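Local coordinates for multicopper oxidase type 1 (Nitrosomonas europaea, PDB 3G5W), which binds copper and probably acts as a laccase-like oxidoreductase, holding copper-oxygen clusters between the subunits of a trimer, at residues L35-E40 against P120-P125; H61-R66 against G98-H103; I180-G185 against L240-P245. One frame throughout, in Å; residues are numbered along the deposited sequence.

Interaction 1: L35-E40 against P120-P125; sequences LIHVME and PLIVEP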
loop_
_atom_site.group_PDB
_atom_site.type_symbol
_atom_site.label_atom_id
_atom_site.label_comp_id
_atom_site.label_asym_id
_atom_site.label_seq_id
_atom_site.Cartn_x
_atom_site.Cartn_y
_atom_site.Cartn_z
ATOM N N LEU A 35 -25.286 0.237 12.548
ATOM C CA LEU A 35 -25.229 1.247 11.513
ATOM C C LEU A 35 -25.810 2.543 12.043
ATOM O O LEU A 35 -26.942 2.570 12.541
ATOM C CB LEU A 35 -26.015 0.797 10.273
ATOM C CG LEU A 35 -26.337 1.869 9.227
ATOM C CD1 LEU A 35 -25.052 2.339 8.504
ATOM C CD2 LEU A 35 -27.375 1.345 8.246
ATOM N N ILE A 36 -25.023 3.608 11.958
ATOM C CA ILE A 36 -25.524 4.951 12.215
ATOM C C ILE A 36 -25.678 5.648 10.871
ATOM O O ILE A 36 -24.698 5.880 10.151
ATOM C CB ILE A 36 -24.613 5.768 13.181
ATOM C CG1 ILE A 36 -24.471 5.048 14.531
ATOM C CG2 ILE A 36 -25.187 7.167 13.382
ATOM C CD1 ILE A 36 -23.516 5.729 15.510
ATOM N N HIS A 37 -26.925 5.964 10.538
ATOM C CA HIS A 37 -27.267 6.495 9.237
ATOM C C HIS A 37 -28.059 7.787 9.424
ATOM O O HIS A 37 -29.227 7.768 9.846
ATOM C CB HIS A 37 -28.055 5.443 8.457
ATOM C CG HIS A 37 -28.287 5.792 7.019
ATOM N ND1 HIS A 37 -27.494 6.683 6.326
ATOM C CD2 HIS A 37 -29.207 5.341 6.135
ATOM C CE1 HIS A 37 -27.925 6.773 5.081
ATOM N NE2 HIS A 37 -28.966 5.971 4.940
ATOM N N VAL A 38 -27.392 8.900 9.132
ATOM C CA VAL A 38 -27.889 10.238 9.427
ATOM C C VAL A 38 -27.701 11.190 8.247
ATOM O O VAL A 38 -26.963 10.889 7.302
ATOM C CB VAL A 38 -27.208 10.845 10.709
ATOM C CG1 VAL A 38 -27.533 10.016 11.950
ATOM C CG2 VAL A 38 -25.694 10.980 10.535
ATOM N N MET A 39 -28.375 12.336 8.303
ATOM C CA MET A 39 -28.236 13.367 7.283
ATOM C C MET A 39 -27.117 14.342 7.656
ATOM O O MET A 39 -26.938 14.668 8.830
ATOM C CB MET A 39 -29.560 14.122 7.107
ATOM C CG MET A 39 -29.561 15.190 6.010
ATOM S SD MET A 39 -29.303 14.539 4.345
ATOM C CE MET A 39 -30.670 13.387 4.213
ATOM N N GLU A 40 -26.370 14.796 6.653
ATOM C CA GLU A 40 -25.405 15.884 6.805
ATOM C C GLU A 40 -26.047 17.060 7.549
ATOM O O GLU A 40 -27.135 17.526 7.186
ATOM C CB GLU A 40 -24.928 16.332 5.421
ATOM C CG GLU A 40 -23.779 17.324 5.405
ATOM C CD GLU A 40 -23.478 17.866 4.005
ATOM O OE1 GLU A 40 -24.213 17.539 3.040
ATOM O OE2 GLU A 40 -22.507 18.636 3.871
ATOM N N PRO A 120 -20.085 1.225 10.997
ATOM C CA PRO A 120 -20.166 2.254 9.962
ATOM C C PRO A 120 -20.990 3.489 10.344
ATOM O O PRO A 120 -22.023 3.383 11.016
ATOM C CB PRO A 120 -20.812 1.506 8.796
ATOM C CG PRO A 120 -21.723 0.492 9.460
ATOM C CD PRO A 120 -21.160 0.220 10.857
ATOM N N LEU A 121 -20.524 4.655 9.912
ATOM C CA LEU A 121 -21.255 5.892 10.118
ATOM C C LEU A 121 -21.500 6.496 8.743
ATOM O O LEU A 121 -20.581 7.050 8.123
ATOM C CB LEU A 121 -20.456 6.836 11.021
ATOM C CG LEU A 121 -20.839 8.311 11.186
ATOM C CD1 LEU A 121 -22.260 8.457 11.703
ATOM C CD2 LEU A 121 -19.847 8.999 12.120
ATOM N N ILE A 122 -22.722 6.341 8.246
ATOM C CA ILE A 122 -23.043 6.818 6.898
ATOM C C ILE A 122 -23.769 8.153 6.970
ATOM O O ILE A 122 -24.885 8.242 7.489
ATOM C CB ILE A 122 -23.859 5.792 6.067
ATOM C CG1 ILE A 122 -23.163 4.421 6.022
ATOM C CG2 ILE A 122 -24.136 6.333 4.654
ATOM C CD1 ILE A 122 -21.706 4.437 5.564
ATOM N N VAL A 123 -23.113 9.191 6.470
ATOM C CA VAL A 123 -23.673 10.531 6.480
ATOM C C VAL A 123 -24.121 10.878 5.063
ATOM O O VAL A 123 -23.291 11.037 4.159
ATOM C CB VAL A 123 -22.653 11.580 6.998
ATOM C CG1 VAL A 123 -23.300 12.951 7.109
ATOM C CG2 VAL A 123 -22.078 11.156 8.343
ATOM N N GLU A 124 -25.435 10.980 4.883
ATOM C CA GLU A 124 -26.028 11.298 3.587
ATOM C C GLU A 124 -25.821 12.770 3.277
ATOM O O GLU A 124 -26.044 13.610 4.144
ATOM C CB GLU A 124 -27.530 11.000 3.605
ATOM C CG GLU A 124 -27.888 9.529 3.666
ATOM C CD GLU A 124 -27.605 8.789 2.365
ATOM O OE1 GLU A 124 -27.757 9.399 1.280
ATOM O OE2 GLU A 124 -27.234 7.596 2.419
ATOM N N PRO A 125 -25.380 13.094 2.047
ATOM C CA PRO A 125 -25.264 14.507 1.679
ATOM C C PRO A 125 -26.645 15.128 1.453
ATOM O O PRO A 125 -27.567 14.437 1.008
ATOM C CB PRO A 125 -24.457 14.467 0.376
ATOM C CG PRO A 125 -24.752 13.121 -0.209
ATOM C CD PRO A 125 -24.965 12.192 0.951
#

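Interaction 2: H61-R66 against G98-H103; sequences HGMLQR and GTMWYH. With C2O (Cu-O-Cu linkage), chain K; C1O (Cu-O linkage), chain L.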
loop_
_atom_site.group_PDB
_atom_site.type_symbol
_atom_site.label_atom_id
_atom_site.label_comp_id
_atom_site.label_asym_id
_atom_site.label_seq_id
_atom_site.Cartn_x
_atom_site.Cartn_y
_atom_site.Cartn_z
ATOM N N HIS A 61 -14.435 8.553 13.188
ATOM C CA HIS A 61 -13.424 8.716 12.130
ATOM C C HIS A 61 -14.025 9.348 10.886
ATOM O O HIS A 61 -14.834 8.727 10.195
ATOM C CB HIS A 61 -12.807 7.361 11.764
ATOM C CG HIS A 61 -11.639 7.463 10.827
ATOM N ND1 HIS A 61 -10.448 6.808 11.052
ATOM C CD2 HIS A 61 -11.472 8.165 9.678
ATOM C CE1 HIS A 61 -9.601 7.091 10.075
ATOM N NE2 HIS A 61 -10.200 7.908 9.225
ATOM N N GLY A 62 -13.598 10.570 10.595
ATOM C CA GLY A 62 -14.119 11.333 9.466
ATOM C C GLY A 62 -14.975 12.506 9.905
ATOM O O GLY A 62 -15.259 13.407 9.110
ATOM N N MET A 63 -15.406 12.492 11.164
ATOM C CA MET A 63 -16.133 13.622 11.721
ATOM C C MET A 63 -15.134 14.717 12.072
ATOM O O MET A 63 -14.202 14.486 12.843
ATOM C CB MET A 63 -16.955 13.219 12.953
ATOM C CG MET A 63 -18.176 12.332 12.678
ATOM S SD MET A 63 -19.418 13.086 11.589
ATOM C CE MET A 63 -18.926 12.420 10.002
ATOM N N LEU A 64 -15.340 15.900 11.495
ATOM C CA LEU A 64 -14.467 17.061 11.689
ATOM C C LEU A 64 -14.472 17.593 13.121
ATOM O O LEU A 64 -13.504 18.213 13.549
ATOM C CB LEU A 64 -14.871 18.183 10.725
ATOM C CG LEU A 64 -14.029 18.534 9.489
ATOM C CD1 LEU A 64 -13.001 17.469 9.097
ATOM C CD2 LEU A 64 -14.925 18.910 8.311
ATOM N N GLN A 65 -15.571 17.359 13.844
ATOM C CA GLN A 65 -15.721 17.827 15.227
ATOM C C GLN A 65 -15.447 19.334 15.354
ATOM O O GLN A 65 -14.655 19.769 16.194
ATOM C CB GLN A 65 -14.833 17.019 16.195
ATOM C CG GLN A 65 -15.031 15.496 16.177
ATOM C CD GLN A 65 -16.271 15.025 16.935
ATOM O OE1 GLN A 65 -16.582 13.833 16.947
ATOM N NE2 GLN A 65 -16.982 15.952 17.562
ATOM N N ARG A 66 -16.111 20.128 14.514
ATOM C CA ARG A 66 -15.896 21.575 14.504
ATOM C C ARG A 66 -16.425 22.201 15.792
ATOM O O ARG A 66 -17.629 22.183 16.061
ATOM C CB ARG A 66 -16.505 22.223 13.255
ATOM C CG ARG A 66 -15.939 21.672 11.953
ATOM C CD ARG A 66 -16.484 22.395 10.738
ATOM N NE ARG A 66 -15.692 23.582 10.433
ATOM C CZ ARG A 66 -14.621 23.594 9.640
ATOM N NH1 ARG A 66 -14.203 22.482 9.042
ATOM N NH2 ARG A 66 -13.971 24.733 9.435
ATOM N N GLY A 98 -20.537 11.449 3.745
ATOM C CA GLY A 98 -19.766 10.354 3.167
ATOM C C GLY A 98 -19.715 9.094 4.002
ATOM O O GLY A 98 -20.402 8.985 5.017
ATOM N N THR A 99 -18.915 8.134 3.537
ATOM C CA THR A 99 -18.685 6.875 4.228
ATOM C C THR A 99 -17.675 7.123 5.334
ATOM O O THR A 99 -16.465 7.276 5.086
ATOM C CB THR A 99 -18.130 5.793 3.286
ATOM O OG1 THR A 99 -19.044 5.584 2.201
ATOM C CG2 THR A 99 -17.921 4.477 4.042
ATOM N N MET A 100 -18.183 7.186 6.555
ATOM C CA MET A 100 -17.324 7.339 7.720
ATOM C C MET A 100 -17.463 6.086 8.586
ATOM O O MET A 100 -18.203 5.161 8.245
ATOM C CB MET A 100 -17.677 8.613 8.497
ATOM C CG MET A 100 -17.928 9.859 7.625
ATOM S SD MET A 100 -16.579 10.290 6.498
ATOM C CE MET A 100 -17.142 11.885 5.907
ATOM N N TRP A 101 -16.743 6.045 9.698
ATOM C CA TRP A 101 -16.868 4.923 10.613
ATOM C C TRP A 101 -16.501 5.328 12.024
ATOM O O TRP A 101 -16.027 6.446 12.258
ATOM C CB TRP A 101 -16.067 3.699 10.125
ATOM C CG TRP A 101 -14.568 3.853 10.071
ATOM C CD1 TRP A 101 -13.862 4.828 9.434
ATOM C CD2 TRP A 101 -13.593 2.961 10.639
ATOM N NE1 TRP A 101 -12.513 4.611 9.579
ATOM C CE2 TRP A 101 -12.318 3.475 10.315
ATOM C CE3 TRP A 101 -13.675 1.779 11.385
ATOM C CZ2 TRP A 101 -11.128 2.854 10.721
ATOM C CZ3 TRP A 101 -12.492 1.157 11.790
ATOM C CH2 TRP A 101 -11.234 1.698 11.452
ATOM N N TYR A 102 -16.766 4.432 12.966
ATOM C CA TYR A 102 -16.435 4.690 14.345
ATOM C C TYR A 102 -15.793 3.477 14.968
ATOM O O TYR A 102 -16.074 2.340 14.592
ATOM C CB TYR A 102 -17.644 5.176 15.146
ATOM C CG TYR A 102 -18.810 4.220 15.293
ATOM C CD1 TYR A 102 -19.792 4.129 14.309
ATOM C CD2 TYR A 102 -18.971 3.461 16.458
ATOM C CE1 TYR A 102 -20.881 3.279 14.455
ATOM C CE2 TYR A 102 -20.055 2.602 16.617
ATOM C CZ TYR A 102 -21.011 2.520 15.612
ATOM O OH TYR A 102 -22.103 1.689 15.776
ATOM N N HIS A 103 -14.894 3.739 15.901
ATOM C CA HIS A 103 -14.153 2.682 16.556
ATOM C C HIS A 103 -13.595 3.163 17.880
ATOM O O HIS A 103 -13.501 4.369 18.135
ATOM C CB HIS A 103 -13.028 2.145 15.644
ATOM C CG HIS A 103 -12.037 3.179 15.198
ATOM N ND1 HIS A 103 -10.966 3.572 15.972
ATOM C CD2 HIS A 103 -11.920 3.856 14.030
ATOM C CE1 HIS A 103 -10.248 4.465 15.313
ATOM N NE2 HIS A 103 -10.807 4.656 14.133
HETATM CU CU2 C2O K . -6.931 8.440 15.550
HETATM CU CU3 C2O K . -9.897 5.659 12.588
HETATM O O1 C2O K . -8.019 7.155 14.514
HETATM CU CU4 C1O L . -9.836 9.750 13.038
HETATM O O3 C1O L . -11.221 11.838 12.051
#

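Interaction 3: I180-G185 against L240-P245; sequences IRVKKG and LNMDNP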
loop_
_atom_site.group_PDB
_atom_site.type_symbol
_atom_site.label_atom_id
_atom_site.label_comp_id
_atom_site.label_asym_id
_atom_site.label_seq_id
_atom_site.Cartn_x
_atom_site.Cartn_y
_atom_site.Cartn_z
ATOM N N ILE A 180 -23.687 -10.879 -3.129
ATOM C CA ILE A 180 -24.320 -9.609 -3.464
ATOM C C ILE A 180 -25.247 -9.912 -4.629
ATOM O O ILE A 180 -24.786 -10.315 -5.683
ATOM C CB ILE A 180 -23.245 -8.552 -3.810
ATOM C CG1 ILE A 180 -22.475 -8.181 -2.530
ATOM C CG2 ILE A 180 -23.863 -7.302 -4.498
ATOM C CD1 ILE A 180 -21.152 -7.443 -2.753
ATOM N N ARG A 181 -26.557 -9.777 -4.418
ATOM C CA ARG A 181 -27.532 -10.208 -5.426
ATOM C C ARG A 181 -28.094 -9.028 -6.193
ATOM O O ARG A 181 -28.608 -8.078 -5.599
ATOM C CB ARG A 181 -28.663 -11.035 -4.799
ATOM C CG ARG A 181 -28.198 -12.371 -4.269
ATOM C CD ARG A 181 -29.327 -13.197 -3.701
ATOM N NE ARG A 181 -28.906 -14.587 -3.521
ATOM C CZ ARG A 181 -29.668 -15.548 -3.011
ATOM N NH1 ARG A 181 -30.907 -15.278 -2.612
ATOM N NH2 ARG A 181 -29.188 -16.782 -2.896
ATOM N N VAL A 182 -27.993 -9.100 -7.517
ATOM C CA VAL A 182 -28.349 -7.983 -8.394
ATOM C C VAL A 182 -29.135 -8.454 -9.613
ATOM O O VAL A 182 -29.294 -9.657 -9.836
ATOM C CB VAL A 182 -27.088 -7.229 -8.905
ATOM C CG1 VAL A 182 -26.325 -6.572 -7.749
ATOM C CG2 VAL A 182 -26.178 -8.165 -9.706
ATOM N N LYS A 183 -29.619 -7.493 -10.398
ATOM C CA LYS A 183 -30.143 -7.778 -11.732
ATOM C C LYS A 183 -29.558 -6.785 -12.726
ATOM O O LYS A 183 -29.041 -5.742 -12.337
ATOM C CB LYS A 183 -31.675 -7.740 -11.754
ATOM C CG LYS A 183 -32.287 -6.354 -11.677
ATOM C CD LYS A 183 -33.787 -6.433 -11.418
ATOM C CE LYS A 183 -34.400 -5.039 -11.338
ATOM N NZ LYS A 183 -33.896 -4.236 -10.169
ATOM N N LYS A 184 -29.649 -7.107 -14.012
ATOM C CA LYS A 184 -29.130 -6.232 -15.056
ATOM C C LYS A 184 -29.779 -4.851 -14.969
ATOM O O LYS A 184 -30.993 -4.736 -14.770
ATOM C CB LYS A 184 -29.352 -6.860 -16.434
ATOM C CG LYS A 184 -28.480 -6.286 -17.529
ATOM C CD LYS A 184 -28.710 -7.034 -18.834
ATOM C CE LYS A 184 -28.298 -6.205 -20.043
ATOM N NZ LYS A 184 -26.877 -5.776 -19.971
ATOM N N GLY A 185 -28.964 -3.806 -15.093
ATOM C CA GLY A 185 -29.448 -2.430 -14.955
ATOM C C GLY A 185 -29.227 -1.815 -13.579
ATOM O O GLY A 185 -29.325 -0.598 -13.423
ATOM N N LEU A 240 -20.300 0.369 -9.346
ATOM C CA LEU A 240 -20.255 -0.625 -10.409
ATOM C C LEU A 240 -21.586 -0.649 -11.153
ATOM O O LEU A 240 -22.648 -0.780 -10.533
ATOM C CB LEU A 240 -19.969 -2.023 -9.827
ATOM C CG LEU A 240 -18.753 -2.336 -8.945
ATOM C CD1 LEU A 240 -18.988 -3.649 -8.182
ATOM C CD2 LEU A 240 -17.501 -2.461 -9.770
ATOM N N ASN A 241 -21.532 -0.520 -12.476
ATOM C CA ASN A 241 -22.728 -0.666 -13.309
ATOM C C ASN A 241 -22.936 -2.148 -13.575
ATOM O O ASN A 241 -22.045 -2.817 -14.107
ATOM C CB ASN A 241 -22.599 0.110 -14.631
ATOM C CG ASN A 241 -22.458 1.615 -14.430
ATOM O OD1 ASN A 241 -23.034 2.200 -13.507
ATOM N ND2 ASN A 241 -21.681 2.256 -15.305
ATOM N N MET A 242 -24.099 -2.667 -13.179
ATOM C CA MET A 242 -24.381 -4.096 -13.305
ATOM C C MET A 242 -24.949 -4.415 -14.687
ATOM O O MET A 242 -26.152 -4.619 -14.836
ATOM C CB MET A 242 -25.344 -4.578 -12.206
ATOM C CG MET A 242 -24.826 -4.490 -10.760
ATOM S SD MET A 242 -23.287 -5.409 -10.431
ATOM C CE MET A 242 -22.145 -4.091 -10.646
ATOM N N ASP A 243 -24.072 -4.465 -15.690
ATOM C CA ASP A 243 -24.500 -4.622 -17.082
ATOM C C ASP A 243 -24.041 -5.937 -17.724
ATOM O O ASP A 243 -24.055 -6.072 -18.946
ATOM C CB ASP A 243 -23.984 -3.442 -17.910
ATOM C CG ASP A 243 -22.456 -3.355 -17.926
ATOM O OD1 ASP A 243 -21.935 -2.384 -18.514
ATOM O OD2 ASP A 243 -21.771 -4.242 -17.358
ATOM N N ASN A 244 -23.633 -6.897 -16.904
ATOM C CA ASN A 244 -22.949 -8.085 -17.406
ATOM C C ASN A 244 -23.347 -9.334 -16.615
ATOM O O ASN A 244 -22.582 -9.792 -15.763
ATOM C CB ASN A 244 -21.418 -7.830 -17.389
ATOM C CG ASN A 244 -20.606 -8.966 -17.997
ATOM O OD1 ASN A 244 -19.386 -9.054 -17.785
ATOM N ND2 ASN A 244 -21.268 -9.843 -18.746
ATOM N N PRO A 245 -24.557 -9.884 -16.882
ATOM C CA PRO A 245 -25.034 -11.053 -16.142
ATOM C C PRO A 245 -24.089 -12.250 -16.101
ATOM O O PRO A 245 -23.562 -12.681 -17.136
ATOM C CB PRO A 245 -26.353 -11.405 -16.844
ATOM C CG PRO A 245 -26.829 -10.085 -17.377
ATOM C CD PRO A 245 -25.565 -9.418 -17.856
#

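Interaction 1: L35-E40 against P120-P125
Pro-120 opens the contact by resting its ring against Leu-35. Its CG lies 3.9 Å from CD1 of Leu-35, and the two side chains meet at about a right angle. Ile-140 of strand 137-146 touches both. The carbonyl of Pro-120 accepts the N-H of Ile-36, with O to N at 3.2 Å.

Leu-121 lies on the same face of the sheet as Ile-36. Its CD1 reaches CG2 of Ile-36 at 3.6 Å, and Phe-5 of strand 2-15 also touches Ile-36.

Ile-122 lies on the opposite face, with His-37. Its N-H bonds to Ile-36 O, and its CG1 packs on CD1 of Leu-35. Two donors grip its carbonyl oxygen. Val-38 N comes nearly in line with the C=O bond, 3.1 Å from Ile-122 O. ND1 of His-37 comes from above the carbonyl plane, 48° out of it, at 3.3 Å from Ile-122 O. CG of His-37 is anti to the backbone N (chi1 -171°), which swings the ring over the neighbouring strand. The oxygen lies in the ring plane and the N-H points straight at it, so this bond probably helps to set the rotation of the imidazole.

Val-123 lies beside Val-38 and sends CG1 to within 3.6 Å of Glu-40 N. Glu-124 bonds through its N to Val-38 O and through its O to Glu-40 N. The bent chain of Met-39 brings SD to 3.4 Å from Glu-124 O.

At Pro-125, CA lies 3.5 Å from OE1 of Glu-40, whose hydrogen bond is to Lys-126 N. The ladder is regular and parallel. Such parallel pairing of strands distant in sequence belongs to the Greek-key beta sandwich of a cupredoxin domain, here the first of two.

Interaction 2: H61-R66 against G98-H103
His-61 and Trp-101 make an offset stack, with ring planes 30° apart. NE1 of Trp-101 sits over one face of the imidazole, toward its rim, 3.2 Å from CG of His-61. CU4 of the Cu-O group lies over the opposite face. CG of Trp-101 stands between its backbone N and carbonyl carbon (chi1 65°), which brings the indole over His-61. An alanine in place of Trp-101 would remove the indole and would probably open a gap over one face of the His-61 ring and leave that face without its stacking partner.

Metal bonds form the second group. ND1 of His-61 binds CU3 of the Cu-O-Cu group at 2.0 Å, and NE2 of His-103 binds the same copper. His-253 of the second subunit supplies another ligand. This is the trinuclear copper cluster of multicopper oxidases, built here at a subunit interface. Next to His-103, Cys-104 binds the separate mononuclear copper. NE2 of His-61 is hydrogen-bonded to Asp-226 of the second subunit, which probably holds the ring in its metal-binding orientation.

The backbones form one antiparallel hydrogen-bonded pair. Both of its bonds are weak: His-61 N to Trp-101 O at 2.8 Å is strongly bent, and Trp-101 N to His-61 O is long at 3.3 Å. Gly-62 N gives a nearly straight bond to O3 of the Cu-O group, at 3.1 Å.

Apolar contact comes from the methionines. CE of Met-63 meets CG of Met-100 at 3.6 Å, the chains crossing at about a right angle. SD of Met-100 lies 4.0 Å from CA of Gly-62, where a side chain would collide with it.

Interaction 3: I180-G185 against L240-P245
Val-182 and Met-242 meet at about a right angle between the two sheets of the second cupredoxin domain, a beta sandwich. Strand 180-182 edges one sheet, and strand 235-241 belongs to the other. CG of Met-242 touches CG1 of Val-182 at 4.0 Å. The methionine chain then bends at chi2 and chi3. SD of Met-242 stays 4.1 Å from CG2 of Val-182, while the methyl group leads away. Tyr-274 of strand 269-274 touches Val-182, Met-242 and Pro-245.

Lys-184 lies at a slant across Pro-245. Its CG is anti to the backbone N (chi1 -161°) and the chain runs extended, so that CD passes 3.9 Å from CG of Pro-245. A bend at chi4 then turns the amino group to the backbone. NZ of Lys-184 makes a weak hydrogen bond to Asp-243 O at 3.0 Å. The Asp-243 carboxylate points elsewhere: its OD1 forms a salt bridge with Arg-66 of the third subunit. OD2 of Asp-243 is 5.9 Å from NZ of Lys-184, so any attraction between these charges is probably modest.

Met-242 is the centre of an inverse gamma turn, with a weak bond from Asp-243 N to Asn-241 O. The turn presents the carbonyl of Met-242 to the other segment. CA of Lys-184 approaches Met-242 O at 3.4 Å, and Gly-185 N donates to the same oxygen at 2.9 Å, tilted 25° from the carbonyl plane.

How the interactions relate
Interactions 1 and 2 belong to the first cupredoxin domain and share one sheet. Their centres are 10 Å apart. Strands 98-103 and 118-124 are neighbours, and Val-123 O probably accepts a hydrogen bond from Gly-98 N at 2.8 Å. Along the chain, both segments of interaction 2 fall between those of interaction 1, so the paired strands bracket, in sequence, the copper ligands of the first domain. Interaction 3 comes later, in the second domain, with its centre about 25 Å from that of interaction 1 and 30 Å from that of interaction 2. Within one chain interaction 3 touches neither of the others. In the trimer, however, Arg-66 of interaction 2 in one subunit forms a salt bridge with Asp-243 of interaction 3 in another.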